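Local atomic coordinates of NAD-dependent protein deacylase 2 (Archaeoglobus fulgidus, PDB entry 4TWJ), a protein that removes acyl groups from protein lysines at the expense of NAD, deacetylating the archaeal chromatin protein Alba among its substrates. Residues Ile102-Gln107 / Ser120-Asp125; Leu115-Ser120 / Gln171-Glu176. All coordinates share one frame; numbering follows the deposited sequence.

In the fold
The centres of both contacts lie about 11 Å from the centre of the chain and sit where the six-stranded parallel sheet of the sirtuin fold gives way to the zinc-binding part. Contact 1 is the more buried, a mixture of polar backbone and sulphur-containing side chains between segment Ile-102 to Gln-107, whose first two residues bind NAD, and the corner leading into strand 123-126. Contact 2, only partly buried, sets the turn after the outermost strand 114-116 against helix 171-182 through methyl groups and one bridging water. The two share Ser-120, and Gln-107 NE2 of one probably bonds to Glu-116 OE1 of the other at 2.9 Å. His-118, the predicted proton acceptor, belongs to the turn of contact 2 and has Ile-102 of contact 1 close by.

Contact 1: Ile102-Gln107 / Ser120-Asp125; sequences IDMLHQ and SMDKLD. With ACT (acetate ion), chain E.
Ile-102 and Asp-103, two of the NAD-binding residues of this sirtuin, begin a segment that meets the corner at Met-121 and Asp-122 leading into the zinc-binding part. The backbone link is weak: Met-121 N reaches Ile-102 O at 3.4 Å. Beside it, Ile-102 CD1 lies 3.8 Å from Met-121 SD, whose bend at chi2 (-66°) sets the sulphur against the methyl, the two side chains crossing at a slant. Met-104 extends toward the corner, its CG against Ser-120 CB and its SD 3.8 Å from Asp-122 CB, the two side chains crossing at about a right angle. Ser-120 OG accepts from Asp-122 N at 3.3 Å, an ST turn that ties down the corner. On the other segment Asp-103 OD2 takes Leu-105 N at 3.1 Å, closing an Asx turn just ahead of helix 105-108, while OD1 bonds to Ser-27. An alanine at Asp-103 would probably leave Leu-105 N and the Ser-27 hydroxyl without this partner and let the turn relax. An acetate, probably from the crystallisation liquor, accepts from Ile-102 N through its O at 3.2 Å. Ile-102 and Met-121 both rest on Val-162 of strand 158-162, and Met-104 packs on Glu-116 of strand 114-116.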
loop_
_atom_site.group_PDB
_atom_site.type_symbol
_atom_site.label_atom_id
_atom_site.label_comp_id
_atom_site.label_asym_id
_atom_site.label_seq_id
_atom_site.Cartn_x
_atom_site.Cartn_y
_atom_site.Cartn_z
ATOM N N ILE A 102 -1.030 -5.498 0.869
ATOM C CA ILE A 102 -0.815 -6.572 1.842
ATOM C C ILE A 102 0.241 -7.580 1.385
ATOM O O ILE A 102 0.436 -8.610 2.034
ATOM C CB ILE A 102 -2.135 -7.320 2.142
ATOM C CG1 ILE A 102 -2.716 -7.963 0.876
ATOM C CG2 ILE A 102 -3.143 -6.361 2.761
ATOM C CD1 ILE A 102 -3.761 -9.023 1.156
ATOM N N ASP A 103 0.932 -7.249 0.295
ATOM C CA ASP A 103 1.841 -8.170 -0.398
ATOM C C ASP A 103 3.304 -8.058 0.034
ATOM O O ASP A 103 4.141 -8.834 -0.429
ATOM C CB ASP A 103 1.743 -7.950 -1.916
ATOM C CG ASP A 103 1.948 -6.492 -2.320
ATOM O OD1 ASP A 103 1.283 -6.044 -3.270
ATOM O OD2 ASP A 103 2.753 -5.785 -1.684
ATOM N N MET A 104 3.611 -7.081 0.891
ATOM C CA MET A 104 4.962 -6.881 1.439
ATOM C C MET A 104 6.048 -6.605 0.390
ATOM O O MET A 104 7.234 -6.787 0.664
ATOM C CB MET A 104 5.371 -8.077 2.311
ATOM C CG MET A 104 4.368 -8.416 3.400
ATOM S SD MET A 104 4.852 -9.877 4.333
ATOM C CE MET A 104 6.182 -9.215 5.325
ATOM N N LEU A 105 5.650 -6.143 -0.795
ATOM C CA LEU A 105 6.610 -5.873 -1.870
ATOM C C LEU A 105 7.543 -4.710 -1.552
ATOM O O LEU A 105 8.686 -4.691 -2.015
ATOM C CB LEU A 105 5.894 -5.617 -3.197
ATOM C CG LEU A 105 5.237 -6.838 -3.846
ATOM C CD1 LEU A 105 4.440 -6.426 -5.070
ATOM C CD2 LEU A 105 6.281 -7.876 -4.219
ATOM N N HIS A 106 7.067 -3.741 -0.774
ATOM C CA HIS A 106 7.927 -2.635 -0.352
ATOM C C HIS A 106 9.113 -3.155 0.461
ATOM O O HIS A 106 10.263 -2.811 0.175
ATOM C CB HIS A 106 7.147 -1.590 0.453
ATOM C CG HIS A 106 6.241 -0.738 -0.381
ATOM N ND1 HIS A 106 6.705 0.066 -1.398
ATOM C CD2 HIS A 106 4.900 -0.545 -0.332
ATOM C CE1 HIS A 106 5.690 0.707 -1.950
ATOM N NE2 HIS A 106 4.583 0.355 -1.321
ATOM N N GLN A 107 8.826 -3.995 1.454
ATOM C CA GLN A 107 9.864 -4.556 2.324
ATOM C C GLN A 107 10.827 -5.442 1.541
ATOM O O GLN A 107 12.033 -5.419 1.789
ATOM C CB GLN A 107 9.256 -5.368 3.474
ATOM C CG GLN A 107 8.423 -4.564 4.458
ATOM C CD GLN A 107 6.954 -4.576 4.103
ATOM O OE1 GLN A 107 6.584 -4.293 2.967
ATOM N NE2 GLN A 107 6.109 -4.927 5.065
ATOM N N SER A 120 -1.052 -7.554 6.481
ATOM C CA SER A 120 -0.403 -8.357 5.446
ATOM C C SER A 120 -0.732 -9.829 5.622
ATOM O O SER A 120 -1.297 -10.224 6.637
ATOM C CB SER A 120 1.116 -8.183 5.499
ATOM O OG SER A 120 1.670 -8.913 6.579
ATOM N N MET A 121 -0.342 -10.633 4.637
ATOM C CA MET A 121 -0.579 -12.077 4.660
ATOM C C MET A 121 0.394 -12.837 5.562
ATOM O O MET A 121 0.208 -14.031 5.789
ATOM C CB MET A 121 -0.469 -12.649 3.241
ATOM C CG MET A 121 -1.464 -12.079 2.247
ATOM S SD MET A 121 -3.166 -12.506 2.650
ATOM C CE MET A 121 -3.115 -14.286 2.557
ATOM N N ASP A 122 1.411 -12.147 6.077
ATOM C CA ASP A 122 2.519 -12.771 6.814
ATOM C C ASP A 122 2.094 -13.670 7.978
ATOM O O ASP A 122 2.669 -14.739 8.181
ATOM C CB ASP A 122 3.458 -11.684 7.351
ATOM C CG ASP A 122 4.813 -12.227 7.750
ATOM O OD1 ASP A 122 5.409 -12.981 6.953
ATOM O OD2 ASP A 122 5.281 -11.899 8.859
ATOM N N LYS A 123 1.107 -13.219 8.746
ATOM C CA LYS A 123 0.620 -13.955 9.911
ATOM C C LYS A 123 -0.877 -14.210 9.769
ATOM O O LYS A 123 -1.586 -13.414 9.155
ATOM C CB LYS A 123 0.887 -13.166 11.193
ATOM C CG LYS A 123 2.343 -12.785 11.421
ATOM C CD LYS A 123 3.219 -13.982 11.763
ATOM C CE LYS A 123 2.945 -14.508 13.165
ATOM N NZ LYS A 123 3.981 -15.477 13.620
ATOM N N LEU A 124 -1.344 -15.322 10.335
ATOM C CA LEU A 124 -2.746 -15.725 10.230
ATOM C C LEU A 124 -3.237 -16.334 11.537
ATOM O O LEU A 124 -2.437 -16.785 12.359
ATOM C CB LEU A 124 -2.935 -16.735 9.092
ATOM C CG LEU A 124 -2.286 -16.398 7.747
ATOM C CD1 LEU A 124 -0.865 -16.943 7.660
ATOM C CD2 LEU A 124 -3.123 -16.943 6.599
ATOM N N ASP A 125 -4.555 -16.335 11.716
ATOM C CA ASP A 125 -5.191 -16.873 12.916
ATOM C C ASP A 125 -6.394 -17.723 12.550
ATOM O O ASP A 125 -7.160 -17.365 11.657
ATOM C CB ASP A 125 -5.686 -15.742 13.813
ATOM C CG ASP A 125 -4.578 -14.824 14.255
ATOM O OD1 ASP A 125 -3.893 -15.145 15.247
ATOM O OD2 ASP A 125 -4.395 -13.771 13.613
HETATM C C ACT E . -2.632 -5.675 -2.417
HETATM O O ACT E . -1.494 -6.133 -2.194
HETATM O OXT ACT E . -3.440 -5.448 -1.491
HETATM C CH3 ACT E . -3.041 -5.390 -3.831
#

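Contact 2: Leu115-Ser120 / Gln171-Glu176; sequences LELHGS and QRTLFE
Strand 114-116, at the margin of the parallel sheet, runs into a type I beta turn from Glu-116 to Gly-119, and helix 171-182 packs against this junction. Thr-173 makes the central approach. Its CG2, anti to the backbone N, comes within 3.5 Å of Glu-116 O and 4.1 Å of Leu-115 CB. The same torsion (chi1 -59°) sets OG1 beside its own backbone N, and a water spans the gap from there: it donates to Glu-116 O at 2.7 Å and lies 3.0 Å from Thr-173 OG1. That carbonyl also accepts from Gly-119 N at 3.2 Å, the bond that closes the turn, so one oxygen serves both the turn and the bridge to the helix.

Glu-176, about one turn along the helix from Thr-173, is crossed by Leu-115 at about a right angle. Leu-115 CD2 touches Glu-176 CB at 3.9 Å, and CD1 rests on the helix backbone at Glu-176 C. More loosely, Leu-117 CD2 meets Leu-174 CD1 at 4.4 Å, and Leu-117 also packs on Ala-177. Glu-116 turns the other way, its OE1 bonded to Gln-107. Beyond Leu-117, His-118 ND1 bonds to Gln-100 O, and both His-118 and Leu-174 touch the bound peptide. Helices packed around a parallel sheet, with the active site at the ends of its strands, are the mark of the Rossmann-like domain of sirtuins; here helix 171-182, which leads into strand 186-190, packs at the outermost strand beside the predicted catalytic histidine.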
loop_
_atom_site.group_PDB
_atom_site.type_symbol
_atom_site.label_atom_id
_atom_site.label_comp_id
_atom_site.label_asym_id
_atom_site.label_seq_id
_atom_site.Cartn_x
_atom_site.Cartn_y
_atom_site.Cartn_z
ATOM N N LEU A 115 4.523 1.416 6.743
ATOM C CA LEU A 115 3.315 1.366 7.559
ATOM C C LEU A 115 2.205 0.654 6.786
ATOM O O LEU A 115 1.650 1.194 5.824
ATOM C CB LEU A 115 2.885 2.780 7.961
ATOM C CG LEU A 115 3.894 3.530 8.837
ATOM C CD1 LEU A 115 3.498 4.992 8.997
ATOM C CD2 LEU A 115 4.033 2.861 10.198
ATOM N N GLU A 116 1.906 -0.573 7.209
ATOM C CA GLU A 116 0.922 -1.420 6.538
ATOM C C GLU A 116 -0.471 -1.165 7.106
ATOM O O GLU A 116 -0.891 -1.788 8.088
ATOM C CB GLU A 116 1.312 -2.897 6.669
ATOM C CG GLU A 116 2.581 -3.245 5.906
ATOM C CD GLU A 116 3.003 -4.689 6.080
ATOM O OE1 GLU A 116 3.278 -5.348 5.058
ATOM O OE2 GLU A 116 3.065 -5.157 7.236
ATOM N N LEU A 117 -1.179 -0.231 6.479
ATOM C CA LEU A 117 -2.503 0.179 6.934
ATOM C C LEU A 117 -3.489 -0.973 7.004
ATOM O O LEU A 117 -4.357 -0.992 7.873
ATOM C CB LEU A 117 -3.079 1.245 6.004
ATOM C CG LEU A 117 -2.351 2.587 5.962
ATOM C CD1 LEU A 117 -3.031 3.483 4.936
ATOM C CD2 LEU A 117 -2.310 3.252 7.327
ATOM N N HIS A 118 -3.361 -1.922 6.084
ATOM C CA HIS A 118 -4.307 -3.028 5.995
ATOM C C HIS A 118 -3.680 -4.367 6.352
ATOM O O HIS A 118 -4.212 -5.422 5.988
ATOM C CB HIS A 118 -4.913 -3.062 4.599
ATOM C CG HIS A 118 -5.658 -1.813 4.250
ATOM N ND1 HIS A 118 -5.689 -1.294 2.975
ATOM C CD2 HIS A 118 -6.394 -0.974 5.017
ATOM C CE1 HIS A 118 -6.421 -0.193 2.969
ATOM N NE2 HIS A 118 -6.860 0.023 4.196
ATOM N N GLY A 119 -2.576 -4.320 7.094
ATOM C CA GLY A 119 -1.869 -5.526 7.510
ATOM C C GLY A 119 -1.198 -6.238 6.354
ATOM O O GLY A 119 -0.815 -5.615 5.362
ATOM N N SER A 120 -1.052 -7.554 6.481
ATOM C CA SER A 120 -0.403 -8.357 5.446
ATOM C C SER A 120 -0.732 -9.829 5.622
ATOM O O SER A 120 -1.297 -10.224 6.637
ATOM C CB SER A 120 1.116 -8.183 5.499
ATOM O OG SER A 120 1.670 -8.913 6.579
ATOM N N GLN A 171 -4.528 0.166 15.264
ATOM C CA GLN A 171 -4.534 1.509 15.843
ATOM C C GLN A 171 -3.162 2.171 15.881
ATOM O O GLN A 171 -3.037 3.357 15.566
ATOM C CB GLN A 171 -5.127 1.472 17.250
ATOM C CG GLN A 171 -6.606 1.132 17.257
ATOM C CD GLN A 171 -7.184 1.017 18.650
ATOM O OE1 GLN A 171 -6.484 1.190 19.651
ATOM N NE2 GLN A 171 -8.473 0.730 18.722
ATOM N N ARG A 172 -2.141 1.409 16.269
ATOM C CA ARG A 172 -0.780 1.941 16.338
ATOM C C ARG A 172 -0.311 2.384 14.958
ATOM O O ARG A 172 0.223 3.480 14.804
ATOM C CB ARG A 172 0.187 0.901 16.910
ATOM N N THR A 173 -0.538 1.532 13.962
ATOM C CA THR A 173 -0.119 1.804 12.587
ATOM C C THR A 173 -0.848 3.025 12.035
ATOM O O THR A 173 -0.231 3.887 11.409
ATOM C CB THR A 173 -0.369 0.583 11.680
ATOM O OG1 THR A 173 0.364 -0.538 12.191
ATOM C CG2 THR A 173 0.073 0.856 10.250
ATOM N N LEU A 174 -2.152 3.106 12.280
ATOM C CA LEU A 174 -2.932 4.243 11.794
ATOM C C LEU A 174 -2.461 5.545 12.441
ATOM O O LEU A 174 -2.302 6.547 11.751
ATOM C CB LEU A 174 -4.430 4.037 12.042
ATOM C CG LEU A 174 -5.344 5.128 11.471
ATOM C CD1 LEU A 174 -5.097 5.356 9.986
ATOM C CD2 LEU A 174 -6.799 4.775 11.732
ATOM N N PHE A 175 -2.229 5.527 13.756
ATOM C CA PHE A 175 -1.692 6.702 14.461
ATOM C C PHE A 175 -0.384 7.165 13.832
ATOM O O PHE A 175 -0.209 8.350 13.551
ATOM C CB PHE A 175 -1.465 6.401 15.953
ATOM C CG PHE A 175 -0.766 7.511 16.706
ATOM C CD1 PHE A 175 0.595 7.435 16.989
ATOM C CD2 PHE A 175 -1.470 8.628 17.133
ATOM C CE1 PHE A 175 1.237 8.453 17.680
ATOM C CE2 PHE A 175 -0.834 9.650 17.826
ATOM C CZ PHE A 175 0.521 9.562 18.099
ATOM N N GLU A 176 0.533 6.230 13.600
ATOM C CA GLU A 176 1.830 6.582 13.025
ATOM C C GLU A 176 1.657 7.196 11.640
ATOM O O GLU A 176 2.336 8.161 11.299
ATOM C CB GLU A 176 2.757 5.362 12.948
ATOM C CG GLU A 176 3.252 4.876 14.303
ATOM C CD GLU A 176 4.108 5.897 15.032
ATOM O OE1 GLU A 176 3.964 6.014 16.269
ATOM O OE2 GLU A 176 4.919 6.583 14.378
HETATM O O HOH W 1 0.071 -2.924 10.342
#